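PDB 3I9Y: sensor protein from Vibrio parahaemolyticus, which probably phosphorylates a protein histidine with ATP as a trimethylamine N-oxide-responsive sensor kinase, of which this chain is the sensor domain, two stacked four-helix bundles. Local coordinates for residues S21-L26 and Q248-T253; Q33-A38 and T86-L91; E103-S108 and K172-I177; Q190-A195 and V231-L236. All coordinates share one frame; numbering follows the deposited sequence.

Contact 1: residues S21-L26 and Q248-T253; sequences SSVQML and QLMQKT
V23 and M250 make most of this antiparallel helix contact, with T253 adding a smaller share one turn along helix 232-267. The axes of the two short segments run 11.1 Å apart at an angle of 169°, and about 150 Å² of surface is buried in all, so the helices are neighbours joined by a few side chains. The two leading side chains slide past each other in opposite directions. With V23 CG1 anti to the backbone N (chi1 159°), both valine methyls face helix 232-267, CG1 toward M250 and CG2 toward T253. The chain of M250 is extended as far as SD and then bends at chi3 (72°). As a result CG near its root and CE at its tip both meet the same methyl: V23 CG1 is 3.9 Å from M250 CG and again 3.9 Å from M250 CE. The terminal CE also comes within 4.3 Å of Q24 CA, touching the backbone of helix 5-27 rather than the exposed polar chain of Q24. The other branch of valine meets threonine more loosely, V23 CG2 to T253 CG2 being 4.3 Å. The hydroxyl of T253 belongs to another contact, hydrogen bonding N79 OD1 on helix 63-114; N79 ND2 also donates to L249 O, so one asparagine grips both residues. L83 of helix 63-114 touches V23 and M250 together. Across these segments the attraction is therefore apolar, methionine methylene and methyl against valine methyl, with no hydrogen bond or ion pair to fix the pairing of one helix against the other.

Contact 2: residues Q33-A38 and T86-L91; sequences QERKEA and TVERKL
R35 reaches across to E88, V87 and L91 and supplies all the cross-helix contact of residues 33-38. The segments are antiparallel at 173°, with axes 11.0 Å apart. The tight part is made by the aliphatic chain of arginine. CG stands anti to the backbone N (chi1 -178°), which sends the side chain straight out of helix 32-58 before it bends at chi3. At that bend R35 CD lies 3.6 Å from E88 CA, against the backbone of helix 63-114. V87 and L91 frame it: V87 CG1 is 4.1 Å from R35 CD, and L91 CD1 is 4.0 Å from R35 CB. L26 of helix 5-27 touches both R35 and V87, closing this inner side. On the partly exposed side the stacking stays close and only the polar link is loose. There E88 lies over one face of the guanidinium, the carboxylate and guanidinium planes just 12° apart, and E88 CB also sits above that face. The ion pair is long, R35 NH2 to E88 OE1 3.7 Å, and since the oxygen is well out of the guanidinium plane no N-H points at it; charge attraction without a hydrogen bond is added to the stacking. Each group has a firmer partner on its own helix. R35 NE forms a salt bridge with E32, and E88 OE2 accepts a hydrogen bond from W92 NE1, which probably helps hold the carboxylate in place. An apolar inner layer flanked by partly exposed opposite charges, between nearly antiparallel helices, is characteristic of an antiparallel four-helix bundle.

Contact 3: residues E103-S108 and K172-I177; sequences EMRLLS and KMLNQI
I177 and M104 cross obliquely, while L174 lies side by side with R105 and points the same way. In I177 chi1 (-74°) turns CG1, and with an extended chi2 also CD1, toward the methionine, where CD1 is modelled 3.6 Å from M104 CB. The approach of I177 CD1 to M104 SD, 3.1 Å, is too short for an apolar contact, so the exact placing of both side-chain ends is doubtful. L174 works mainly through CD2 and CG. Its CD2 rests against the opposite backbone, 3.9 Å from R105 CA, and its CG lies against S108 CB and OG alike, 3.9 Å from CB. R105 offers only its aliphatic root, since the guanidinium leads away and is salt-bridged to E102. The serine hydroxyl turns back on its own helix: S108 OG donates to M104 O at 2.9 Å, on the opposite face of that carbonyl from S108 N, so one oxygen accepts from both. The segments are antiparallel at 170°. Helix 186-208 touches I177 through F196, and helix 213-228 touches S108 through L226, so the pair packs against both in a four-helix bundle.

Contact 4: residues Q190-A195 and V231-L236; sequences QQIQTA and VVFTIL
An antiparallel helix pair of one four-helix bundle, helices 186-208 and 232-267, is joined here by Q193 and F233, with I192 and T234 at the margins. The segment axes are 10.2 Å apart. The central interaction is CH-pi: Q193 CA stands 3.8 Å from the centroid of the F233 ring, 16° off its normal, so the backbone of one helix sits over the aromatic face. The glutamine chain then runs past phenylalanine in the opposite direction. Its CG is anti to the backbone N (chi1 175°) and the rest is extended, which lays the chain from the ring back toward the ring's own helix. Thus Q193 CB is 3.7 Å from F233 CG, and farther along Q193 NE2 is 3.6 Å from F233 CB. The amide and ring planes differ by 26°. This amide therefore packs on carbon and makes no hydrogen bond across the segments; Q193 NE2 ends loosely near T234 CG2, 4.3 Å away. I192 approaches the ring obliquely, with its CG2 4.0 Å from F233 CE1. Within its own segment T234 OG1 hydrogen bonds V231 O at 3.0 Å, in the carbonyl plane and on a lone pair, joining backbone donors that use the same oxygen. F233 also meets the ring of F196 at a steep tilt and touches A180 of helix 158-180. An inward phenylalanine covered by a glutamine at the edge of the interface fits the helix packing of an antiparallel four-helix bundle.

Overall arrangement
The four contacts divide between two stacked four-helix bundles. Contacts 1 and 2 touch each other through L26, packed on A38 and V87, in the bundle that carries both chain termini; contacts 3 and 4 meet through Q176 with I192 and M104 with V232 in the other. Centres of contacts 1 and 3 lie about 35 Å apart. Long helices bridge the bundles: helix 63-114 serves contacts 2 and 3, helix 232-267 contacts 1 and 4. Contact 3 is the buried one, with no polar bond across its helices. Contacts 1, 2 and 4 are partly buried: methionine carbons on valine in 1, glutamine on a ring in 4, and a stacked charge pair only in 2.

Contact 1: residues S21-L26 and Q248-T253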
loop_
_atom_site.group_PDB
_atom_site.type_symbol
_atom_site.label_atom_id
_atom_site.label_comp_id
_atom_site.label_asym_id
_atom_site.label_seq_id
_atom_site.Cartn_x
_atom_site.Cartn_y
_atom_site.Cartn_z
ATOM N N SER A 21 7.692 -5.591 -17.210
ATOM C CA SER A 21 8.634 -4.720 -16.497
ATOM C C SER A 21 8.008 -3.356 -16.127
ATOM O O SER A 21 8.276 -2.951 -15.005
ATOM C CB SER A 21 9.906 -4.342 -17.313
ATOM O OG SER A 21 10.406 -5.690 -17.387
ATOM N N SER A 22 7.300 -2.647 -17.033
ATOM C CA SER A 22 6.664 -1.422 -16.627
ATOM C C SER A 22 5.708 -1.661 -15.431
ATOM O O SER A 22 5.586 -0.749 -14.602
ATOM C CB SER A 22 5.873 -0.746 -17.769
ATOM O OG SER A 22 6.837 -0.518 -18.765
ATOM N N VAL A 23 5.077 -2.795 -15.271
ATOM C CA VAL A 23 4.220 -3.021 -14.136
ATOM C C VAL A 23 5.152 -3.055 -12.797
ATOM O O VAL A 23 4.690 -2.566 -11.687
ATOM C CB VAL A 23 3.415 -4.341 -14.242
ATOM C CG1 VAL A 23 2.942 -4.795 -12.881
ATOM C CG2 VAL A 23 2.068 -4.149 -15.080
ATOM N N GLN A 24 6.358 -3.678 -12.882
ATOM C CA GLN A 24 7.217 -3.695 -11.723
ATOM C C GLN A 24 7.711 -2.295 -11.477
ATOM O O GLN A 24 7.745 -1.950 -10.314
ATOM C CB GLN A 24 8.409 -4.674 -11.802
ATOM C CG GLN A 24 7.959 -5.939 -12.318
ATOM C CD GLN A 24 9.149 -6.948 -12.553
ATOM O OE1 GLN A 24 9.046 -8.119 -12.103
ATOM N NE2 GLN A 24 10.273 -6.501 -13.247
ATOM N N MET A 25 7.969 -1.490 -12.536
ATOM C CA MET A 25 8.360 -0.148 -12.309
ATOM C C MET A 25 7.231 0.619 -11.519
ATOM O O MET A 25 7.465 1.443 -10.549
ATOM C CB MET A 25 8.606 0.590 -13.570
ATOM C CG MET A 25 9.907 0.319 -14.251
ATOM S SD MET A 25 11.500 0.380 -13.188
ATOM C CE MET A 25 11.342 2.065 -12.548
ATOM N N LEU A 26 6.015 0.410 -11.973
ATOM C CA LEU A 26 4.903 1.060 -11.394
ATOM C C LEU A 26 4.783 0.616 -9.986
ATOM O O LEU A 26 4.569 1.456 -9.110
ATOM C CB LEU A 26 3.553 0.752 -12.087
ATOM C CG LEU A 26 2.284 1.258 -11.416
ATOM C CD1 LEU A 26 2.084 2.843 -11.746
ATOM C CD2 LEU A 26 0.964 0.547 -12.247
ATOM N N GLN A 248 -1.466 -9.991 -5.366
ATOM C CA GLN A 248 -2.274 -10.958 -6.082
ATOM C C GLN A 248 -2.537 -10.494 -7.515
ATOM O O GLN A 248 -2.469 -11.337 -8.491
ATOM C CB GLN A 248 -3.593 -11.087 -5.454
ATOM C CG GLN A 248 -3.314 -11.957 -4.313
ATOM C CD GLN A 248 -4.528 -11.936 -3.268
ATOM O OE1 GLN A 248 -5.667 -11.466 -3.631
ATOM N NE2 GLN A 248 -4.285 -12.425 -2.004
ATOM N N LEU A 249 -2.712 -9.159 -7.685
ATOM C CA LEU A 249 -2.995 -8.607 -8.984
ATOM C C LEU A 249 -1.739 -8.756 -9.917
ATOM O O LEU A 249 -1.928 -9.116 -11.091
ATOM C CB LEU A 249 -3.441 -7.192 -8.886
ATOM C CG LEU A 249 -4.819 -6.569 -9.161
ATOM C CD1 LEU A 249 -6.100 -7.391 -9.370
ATOM C CD2 LEU A 249 -5.011 -5.556 -8.116
ATOM N N MET A 250 -0.506 -8.549 -9.370
ATOM C CA MET A 250 0.662 -8.656 -10.200
ATOM C C MET A 250 0.899 -10.128 -10.632
ATOM O O MET A 250 1.369 -10.332 -11.728
ATOM C CB MET A 250 1.935 -8.094 -9.561
ATOM C CG MET A 250 1.703 -6.562 -9.594
ATOM S SD MET A 250 2.934 -5.812 -8.606
ATOM C CE MET A 250 4.406 -5.956 -9.476
ATOM N N GLN A 251 0.601 -11.040 -9.817
ATOM C CA GLN A 251 0.734 -12.454 -10.127
ATOM C C GLN A 251 -0.250 -12.736 -11.307
ATOM O O GLN A 251 0.119 -13.358 -12.312
ATOM C CB GLN A 251 0.298 -13.302 -8.892
ATOM C CG GLN A 251 0.265 -14.828 -9.186
ATOM C CD GLN A 251 1.682 -15.248 -9.810
ATOM O OE1 GLN A 251 2.790 -14.774 -9.273
ATOM N NE2 GLN A 251 1.666 -16.124 -10.957
ATOM N N LYS A 252 -1.455 -12.198 -11.219
ATOM C CA LYS A 252 -2.478 -12.388 -12.240
ATOM C C LYS A 252 -1.991 -11.716 -13.528
ATOM O O LYS A 252 -2.167 -12.233 -14.590
ATOM C CB LYS A 252 -3.774 -11.847 -11.733
ATOM C CG LYS A 252 -4.931 -12.417 -12.323
ATOM C CD LYS A 252 -5.370 -13.738 -11.523
ATOM C CE LYS A 252 -6.495 -14.610 -12.361
ATOM N NZ LYS A 252 -7.965 -14.871 -11.616
ATOM N N THR A 253 -1.274 -10.635 -13.476
ATOM C CA THR A 253 -0.771 -10.033 -14.702
ATOM C C THR A 253 0.140 -11.043 -15.473
ATOM O O THR A 253 0.081 -11.071 -16.758
ATOM C CB THR A 253 0.199 -8.861 -14.437
ATOM O OG1 THR A 253 -0.442 -7.911 -13.538
ATOM C CG2 THR A 253 0.522 -8.105 -15.747
#

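Contact 2: residues Q33-A38 and T86-L91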
loop_
_atom_site.group_PDB
_atom_site.type_symbol
_atom_site.label_atom_id
_atom_site.label_comp_id
_atom_site.label_asym_id
_atom_site.label_seq_id
_atom_site.Cartn_x
_atom_site.Cartn_y
_atom_site.Cartn_z
ATOM N N GLN A 33 5.652 11.574 -8.770
ATOM C CA GLN A 33 6.234 11.727 -10.089
ATOM C C GLN A 33 6.595 10.434 -10.726
ATOM O O GLN A 33 6.482 10.212 -11.946
ATOM C CB GLN A 33 7.493 12.594 -10.048
ATOM C CG GLN A 33 7.740 13.389 -11.298
ATOM C CD GLN A 33 8.721 14.660 -10.935
ATOM O OE1 GLN A 33 9.847 14.459 -10.398
ATOM N NE2 GLN A 33 8.263 15.947 -11.198
ATOM N N GLU A 34 7.152 9.551 -9.951
ATOM C CA GLU A 34 7.554 8.316 -10.506
ATOM C C GLU A 34 6.274 7.462 -10.913
ATOM O O GLU A 34 6.311 6.732 -11.886
ATOM C CB GLU A 34 8.310 7.552 -9.478
ATOM C CG GLU A 34 9.762 8.091 -9.334
ATOM C CD GLU A 34 10.480 7.504 -8.129
ATOM O OE1 GLU A 34 10.013 6.535 -7.380
ATOM O OE2 GLU A 34 11.609 8.097 -7.914
ATOM N N ARG A 35 5.199 7.625 -10.125
ATOM C CA ARG A 35 4.045 6.782 -10.292
ATOM C C ARG A 35 3.489 7.259 -11.688
ATOM O O ARG A 35 3.162 6.442 -12.554
ATOM C CB ARG A 35 2.979 7.050 -9.251
ATOM C CG ARG A 35 1.804 6.046 -9.484
ATOM C CD ARG A 35 0.651 6.282 -8.433
ATOM N NE ARG A 35 0.061 7.641 -8.611
ATOM C CZ ARG A 35 -0.781 7.918 -9.575
ATOM N NH1 ARG A 35 -1.129 6.910 -10.457
ATOM N NH2 ARG A 35 -1.317 9.097 -9.664
ATOM N N LYS A 36 3.368 8.566 -11.865
ATOM C CA LYS A 36 2.798 9.049 -13.150
ATOM C C LYS A 36 3.664 8.728 -14.340
ATOM O O LYS A 36 3.132 8.499 -15.449
ATOM C CB LYS A 36 2.657 10.594 -13.149
ATOM C CG LYS A 36 1.558 10.994 -12.123
ATOM C CD LYS A 36 0.975 12.355 -12.565
ATOM C CE LYS A 36 -0.287 12.682 -11.869
ATOM N NZ LYS A 36 0.181 13.887 -10.921
ATOM N N GLU A 37 4.984 8.818 -14.161
ATOM C CA GLU A 37 5.890 8.510 -15.251
ATOM C C GLU A 37 5.781 7.023 -15.503
ATOM O O GLU A 37 5.609 6.699 -16.689
ATOM C CB GLU A 37 7.329 8.971 -14.970
ATOM C CG GLU A 37 8.520 8.378 -15.895
ATOM C CD GLU A 37 8.432 8.773 -17.423
ATOM O OE1 GLU A 37 7.854 9.841 -17.674
ATOM O OE2 GLU A 37 8.918 8.013 -18.359
ATOM N N ALA A 38 5.815 6.092 -14.513
ATOM C CA ALA A 38 5.669 4.662 -14.897
ATOM C C ALA A 38 4.245 4.423 -15.570
ATOM O O ALA A 38 4.090 3.631 -16.547
ATOM C CB ALA A 38 5.802 3.664 -13.692
ATOM N N THR A 86 -4.938 0.653 -7.369
ATOM C CA THR A 86 -4.225 0.075 -6.226
ATOM C C THR A 86 -2.917 0.756 -5.889
ATOM O O THR A 86 -2.601 0.996 -4.702
ATOM C CB THR A 86 -4.049 -1.502 -6.615
ATOM O OG1 THR A 86 -5.347 -2.040 -6.337
ATOM C CG2 THR A 86 -3.119 -2.149 -5.949
ATOM N N VAL A 87 -2.106 1.030 -6.902
ATOM C CA VAL A 87 -0.807 1.633 -6.679
ATOM C C VAL A 87 -1.010 3.101 -6.251
ATOM O O VAL A 87 -0.300 3.653 -5.363
ATOM C CB VAL A 87 0.136 1.488 -7.883
ATOM C CG1 VAL A 87 1.426 2.377 -7.630
ATOM C CG2 VAL A 87 0.558 -0.097 -8.125
ATOM N N GLU A 88 -1.974 3.808 -6.833
ATOM C CA GLU A 88 -2.150 5.167 -6.415
ATOM C C GLU A 88 -2.719 5.150 -4.912
ATOM O O GLU A 88 -2.365 6.020 -4.156
ATOM C CB GLU A 88 -3.056 5.911 -7.337
ATOM C CG GLU A 88 -3.426 7.289 -6.775
ATOM C CD GLU A 88 -4.267 8.213 -7.797
ATOM O OE1 GLU A 88 -4.665 7.695 -8.949
ATOM O OE2 GLU A 88 -4.564 9.439 -7.359
ATOM N N ARG A 89 -3.593 4.227 -4.582
ATOM C CA ARG A 89 -4.140 4.185 -3.291
ATOM C C ARG A 89 -2.952 3.840 -2.257
ATOM O O ARG A 89 -2.902 4.454 -1.176
ATOM C CB ARG A 89 -5.120 3.112 -3.163
ATOM C CG ARG A 89 -5.499 2.815 -1.779
ATOM C CD ARG A 89 -6.707 1.816 -1.868
ATOM N NE ARG A 89 -7.180 1.315 -0.573
ATOM C CZ ARG A 89 -8.028 1.978 0.249
ATOM N NH1 ARG A 89 -8.551 3.237 -0.075
ATOM N NH2 ARG A 89 -8.329 1.414 1.412
ATOM N N LYS A 90 -1.989 3.067 -2.716
ATOM C CA LYS A 90 -0.868 2.706 -1.913
ATOM C C LYS A 90 -0.042 3.973 -1.525
ATOM O O LYS A 90 0.323 4.105 -0.330
ATOM C CB LYS A 90 0.053 1.660 -2.649
ATOM C CG LYS A 90 1.278 1.555 -1.813
ATOM C CD LYS A 90 2.242 0.620 -2.390
ATOM C CE LYS A 90 2.805 1.354 -3.562
ATOM N NZ LYS A 90 4.202 0.808 -3.891
ATOM N N LEU A 91 0.152 4.946 -2.401
ATOM C CA LEU A 91 0.942 6.079 -2.064
ATOM C C LEU A 91 0.124 7.021 -1.128
ATOM O O LEU A 91 0.723 7.636 -0.220
ATOM C CB LEU A 91 1.410 6.884 -3.263
ATOM C CG LEU A 91 2.247 6.054 -4.268
ATOM C CD1 LEU A 91 3.054 7.120 -5.228
ATOM C CD2 LEU A 91 3.363 5.340 -3.565
#

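Contact 3: residues E103-S108 and K172-I177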
loop_
_atom_site.group_PDB
_atom_site.type_symbol
_atom_site.label_atom_id
_atom_site.label_comp_id
_atom_site.label_asym_id
_atom_site.label_seq_id
_atom_site.Cartn_x
_atom_site.Cartn_y
_atom_site.Cartn_z
ATOM N N GLU A 103 2.527 13.314 13.703
ATOM C CA GLU A 103 1.800 14.065 14.758
ATOM C C GLU A 103 1.909 13.339 16.109
ATOM O O GLU A 103 1.964 13.947 17.200
ATOM C CB GLU A 103 0.259 14.090 14.544
ATOM C CG GLU A 103 -0.026 14.734 13.145
ATOM C CD GLU A 103 -1.543 14.682 12.740
ATOM O OE1 GLU A 103 -1.795 15.373 11.738
ATOM O OE2 GLU A 103 -2.434 14.012 13.333
ATOM N N MET A 104 1.836 12.018 16.029
ATOM C CA MET A 104 1.902 11.210 17.265
ATOM C C MET A 104 3.325 11.313 17.916
ATOM O O MET A 104 3.416 11.239 19.231
ATOM C CB MET A 104 1.571 9.737 17.014
ATOM C CG MET A 104 0.049 9.713 16.715
ATOM S SD MET A 104 -0.349 7.879 16.501
ATOM C CE MET A 104 -0.422 8.159 15.302
ATOM N N ARG A 105 4.389 11.335 17.090
ATOM C CA ARG A 105 5.757 11.433 17.644
ATOM C C ARG A 105 5.818 12.882 18.333
ATOM O O ARG A 105 6.393 13.005 19.484
ATOM C CB ARG A 105 6.882 11.437 16.545
ATOM C CG ARG A 105 8.368 11.519 17.202
ATOM C CD ARG A 105 9.325 11.486 15.848
ATOM N NE ARG A 105 9.156 12.857 15.262
ATOM C CZ ARG A 105 9.654 13.971 15.829
ATOM N NH1 ARG A 105 10.329 13.862 16.966
ATOM N NH2 ARG A 105 9.496 15.214 15.379
ATOM N N LEU A 106 5.338 13.954 17.699
ATOM C CA LEU A 106 5.475 15.247 18.382
ATOM C C LEU A 106 4.683 15.294 19.757
ATOM O O LEU A 106 5.087 15.957 20.682
ATOM C CB LEU A 106 4.831 16.421 17.521
ATOM C CG LEU A 106 5.706 16.502 16.250
ATOM C CD1 LEU A 106 5.050 17.486 15.271
ATOM C CD2 LEU A 106 6.926 17.287 16.718
ATOM N N LEU A 107 3.445 14.786 19.780
ATOM C CA LEU A 107 2.639 14.802 21.001
ATOM C C LEU A 107 3.406 13.959 22.045
ATOM O O LEU A 107 3.409 14.309 23.180
ATOM C CB LEU A 107 1.226 14.069 20.795
ATOM C CG LEU A 107 0.413 14.967 19.880
ATOM C CD1 LEU A 107 -0.645 13.998 19.434
ATOM C CD2 LEU A 107 -0.182 16.221 20.562
ATOM N N SER A 108 3.948 12.820 21.694
ATOM C CA SER A 108 4.701 11.981 22.668
ATOM C C SER A 108 5.919 12.688 23.308
ATOM O O SER A 108 6.206 12.519 24.497
ATOM C CB SER A 108 5.319 10.717 21.996
ATOM O OG SER A 108 4.148 9.881 21.647
ATOM N N LYS A 172 7.567 3.895 25.487
ATOM C CA LYS A 172 7.193 2.622 24.978
ATOM C C LYS A 172 5.967 2.817 23.974
ATOM O O LYS A 172 5.880 2.110 22.991
ATOM C CB LYS A 172 6.644 1.565 26.040
ATOM C CG LYS A 172 6.461 0.139 25.113
ATOM C CD LYS A 172 6.879 0.013 23.282
ATOM C CE LYS A 172 7.151 -1.307 22.244
ATOM N NZ LYS A 172 7.535 -1.468 20.404
ATOM N N MET A 173 5.055 3.732 24.237
ATOM C CA MET A 173 3.881 3.848 23.241
ATOM C C MET A 173 4.481 4.394 21.861
ATOM O O MET A 173 4.069 4.003 20.798
ATOM C CB MET A 173 2.891 4.828 23.822
ATOM C CG MET A 173 2.117 3.944 24.975
ATOM S SD MET A 173 0.988 5.081 25.856
ATOM C CE MET A 173 -0.021 5.616 24.650
ATOM N N LEU A 174 5.487 5.278 21.907
ATOM C CA LEU A 174 6.065 5.756 20.649
ATOM C C LEU A 174 6.854 4.598 19.943
ATOM O O LEU A 174 6.820 4.436 18.716
ATOM C CB LEU A 174 7.047 6.846 20.970
ATOM C CG LEU A 174 7.247 7.927 19.972
ATOM C CD1 LEU A 174 8.672 8.478 20.079
ATOM C CD2 LEU A 174 6.747 7.702 18.447
ATOM N N ASN A 175 7.522 3.745 20.675
ATOM C CA ASN A 175 8.217 2.616 20.031
ATOM C C ASN A 175 7.130 1.731 19.388
ATOM O O ASN A 175 7.397 1.202 18.288
ATOM C CB ASN A 175 9.027 1.692 21.116
ATOM C CG ASN A 175 10.338 2.408 21.641
ATOM O OD1 ASN A 175 10.849 3.371 21.017
ATOM N ND2 ASN A 175 10.855 1.953 22.763
ATOM N N GLN A 176 5.984 1.524 20.039
ATOM C CA GLN A 176 4.873 0.688 19.459
ATOM C C GLN A 176 4.409 1.259 18.104
ATOM O O GLN A 176 4.274 0.529 17.144
ATOM C CB GLN A 176 3.566 0.656 20.375
ATOM C CG GLN A 176 3.931 -0.172 21.661
ATOM C CD GLN A 176 2.785 -0.088 22.616
ATOM O OE1 GLN A 176 2.198 0.984 22.892
ATOM N NE2 GLN A 176 2.383 -1.231 23.056
ATOM N N ILE A 177 4.160 2.584 18.051
ATOM C CA ILE A 177 3.702 3.196 16.812
ATOM C C ILE A 177 4.851 3.055 15.767
ATOM O O ILE A 177 4.518 2.642 14.684
ATOM C CB ILE A 177 3.457 4.655 17.056
ATOM C CG1 ILE A 177 2.143 4.713 17.883
ATOM C CG2 ILE A 177 2.990 5.277 15.695
ATOM C CD1 ILE A 177 1.821 6.344 18.133
#

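Contact 4: residues Q190-A195 and V231-L236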
loop_
_atom_site.group_PDB
_atom_site.type_symbol
_atom_site.label_atom_id
_atom_site.label_comp_id
_atom_site.label_asym_id
_atom_site.label_seq_id
_atom_site.Cartn_x
_atom_site.Cartn_y
_atom_site.Cartn_z
ATOM N N GLN A 190 -2.705 -6.047 14.534
ATOM C CA GLN A 190 -3.819 -5.941 15.489
ATOM C C GLN A 190 -3.451 -6.070 16.979
ATOM O O GLN A 190 -4.100 -5.549 17.872
ATOM C CB GLN A 190 -4.804 -7.069 15.133
ATOM C CG GLN A 190 -5.187 -6.930 13.672
ATOM C CD GLN A 190 -6.455 -7.788 13.317
ATOM O OE1 GLN A 190 -6.401 -8.965 12.913
ATOM N NE2 GLN A 190 -7.592 -7.192 13.540
ATOM N N GLN A 191 -2.463 -6.899 17.236
ATOM C CA GLN A 191 -1.990 -7.033 18.596
ATOM C C GLN A 191 -1.327 -5.707 19.130
ATOM O O GLN A 191 -1.501 -5.297 20.302
ATOM C CB GLN A 191 -0.958 -8.009 18.440
ATOM C CG GLN A 191 -0.813 -8.829 19.528
ATOM C CD GLN A 191 -0.064 -10.018 18.953
ATOM O OE1 GLN A 191 -0.722 -10.923 18.339
ATOM N NE2 GLN A 191 1.350 -9.971 19.012
ATOM N N ILE A 192 -0.595 -5.005 18.220
ATOM C CA ILE A 192 0.082 -3.752 18.654
ATOM C C ILE A 192 -0.945 -2.776 18.831
ATOM O O ILE A 192 -0.952 -2.033 19.775
ATOM C CB ILE A 192 1.065 -3.222 17.633
ATOM C CG1 ILE A 192 2.207 -4.156 17.722
ATOM C CG2 ILE A 192 1.706 -1.916 18.217
ATOM C CD1 ILE A 192 3.501 -3.450 17.261
ATOM N N GLN A 193 -1.973 -2.833 17.988
ATOM C CA GLN A 193 -3.060 -1.875 18.222
ATOM C C GLN A 193 -3.715 -2.041 19.626
ATOM O O GLN A 193 -4.143 -1.057 20.275
ATOM C CB GLN A 193 -4.166 -2.166 17.181
ATOM C CG GLN A 193 -5.441 -1.375 17.302
ATOM C CD GLN A 193 -6.442 -1.728 16.071
ATOM O OE1 GLN A 193 -6.471 -2.869 15.513
ATOM N NE2 GLN A 193 -7.263 -0.750 15.695
ATOM N N THR A 194 -3.978 -3.301 20.049
ATOM C CA THR A 194 -4.782 -3.352 21.320
ATOM C C THR A 194 -3.725 -3.123 22.479
ATOM O O THR A 194 -4.002 -2.493 23.490
ATOM C CB THR A 194 -5.580 -4.722 21.550
ATOM O OG1 THR A 194 -4.646 -5.695 22.034
ATOM C CG2 THR A 194 -6.151 -5.262 20.387
ATOM N N ALA A 195 -2.511 -3.552 22.239
ATOM C CA ALA A 195 -1.480 -3.240 23.205
ATOM C C ALA A 195 -1.269 -1.655 23.389
ATOM O O ALA A 195 -1.121 -1.128 24.506
ATOM C CB ALA A 195 -0.217 -3.875 22.783
ATOM N N VAL A 231 -6.803 6.022 15.151
ATOM C CA VAL A 231 -7.382 5.653 13.778
ATOM C C VAL A 231 -6.178 5.270 12.900
ATOM O O VAL A 231 -6.380 4.566 11.912
ATOM C CB VAL A 231 -8.079 6.807 12.927
ATOM C CG1 VAL A 231 -8.958 7.649 13.798
ATOM C CG2 VAL A 231 -7.098 7.850 12.624
ATOM N N VAL A 232 -4.913 5.650 13.221
ATOM C CA VAL A 232 -3.756 5.214 12.300
ATOM C C VAL A 232 -3.665 3.651 12.214
ATOM O O VAL A 232 -3.256 3.071 11.219
ATOM C CB VAL A 232 -2.483 5.808 12.792
ATOM C CG1 VAL A 232 -1.969 5.011 14.022
ATOM C CG2 VAL A 232 -1.413 5.698 11.718
ATOM N N PHE A 233 -4.059 2.883 13.259
ATOM C CA PHE A 233 -3.957 1.468 13.173
ATOM C C PHE A 233 -5.083 0.960 12.149
ATOM O O PHE A 233 -4.865 -0.078 11.501
ATOM C CB PHE A 233 -4.254 0.816 14.587
ATOM C CG PHE A 233 -3.083 0.991 15.540
ATOM C CD1 PHE A 233 -1.940 0.192 15.417
ATOM C CD2 PHE A 233 -3.171 2.023 16.490
ATOM C CE1 PHE A 233 -0.910 0.434 16.249
ATOM C CE2 PHE A 233 -2.122 2.294 17.346
ATOM C CZ PHE A 233 -0.982 1.520 17.255
ATOM N N THR A 234 -6.216 1.647 11.967
ATOM C CA THR A 234 -7.098 1.016 11.006
ATOM C C THR A 234 -6.549 1.421 9.660
ATOM O O THR A 234 -6.790 0.693 8.751
ATOM C CB THR A 234 -8.537 1.459 11.065
ATOM O OG1 THR A 234 -8.520 2.823 10.721
ATOM C CG2 THR A 234 -9.056 1.521 12.532
ATOM N N ILE A 235 -5.700 2.463 9.492
ATOM C CA ILE A 235 -5.146 2.790 8.114
ATOM C C ILE A 235 -4.015 1.771 7.819
ATOM O O ILE A 235 -3.839 1.271 6.671
ATOM C CB ILE A 235 -4.630 4.225 8.038
ATOM C CG1 ILE A 235 -5.839 5.183 8.414
ATOM C CG2 ILE A 235 -4.220 4.461 6.566
ATOM C CD1 ILE A 235 -5.352 6.697 8.554
ATOM N N LEU A 236 -3.324 1.320 8.896
ATOM C CA LEU A 236 -2.273 0.285 8.715
ATOM C C LEU A 236 -2.932 -1.017 8.235
ATOM O O LEU A 236 -2.296 -1.768 7.373
ATOM C CB LEU A 236 -1.444 -0.019 9.996
ATOM C CG LEU A 236 -0.492 1.187 10.214
ATOM C CD1 LEU A 236 0.061 0.956 11.740
ATOM C CD2 LEU A 236 0.775 1.114 9.324
#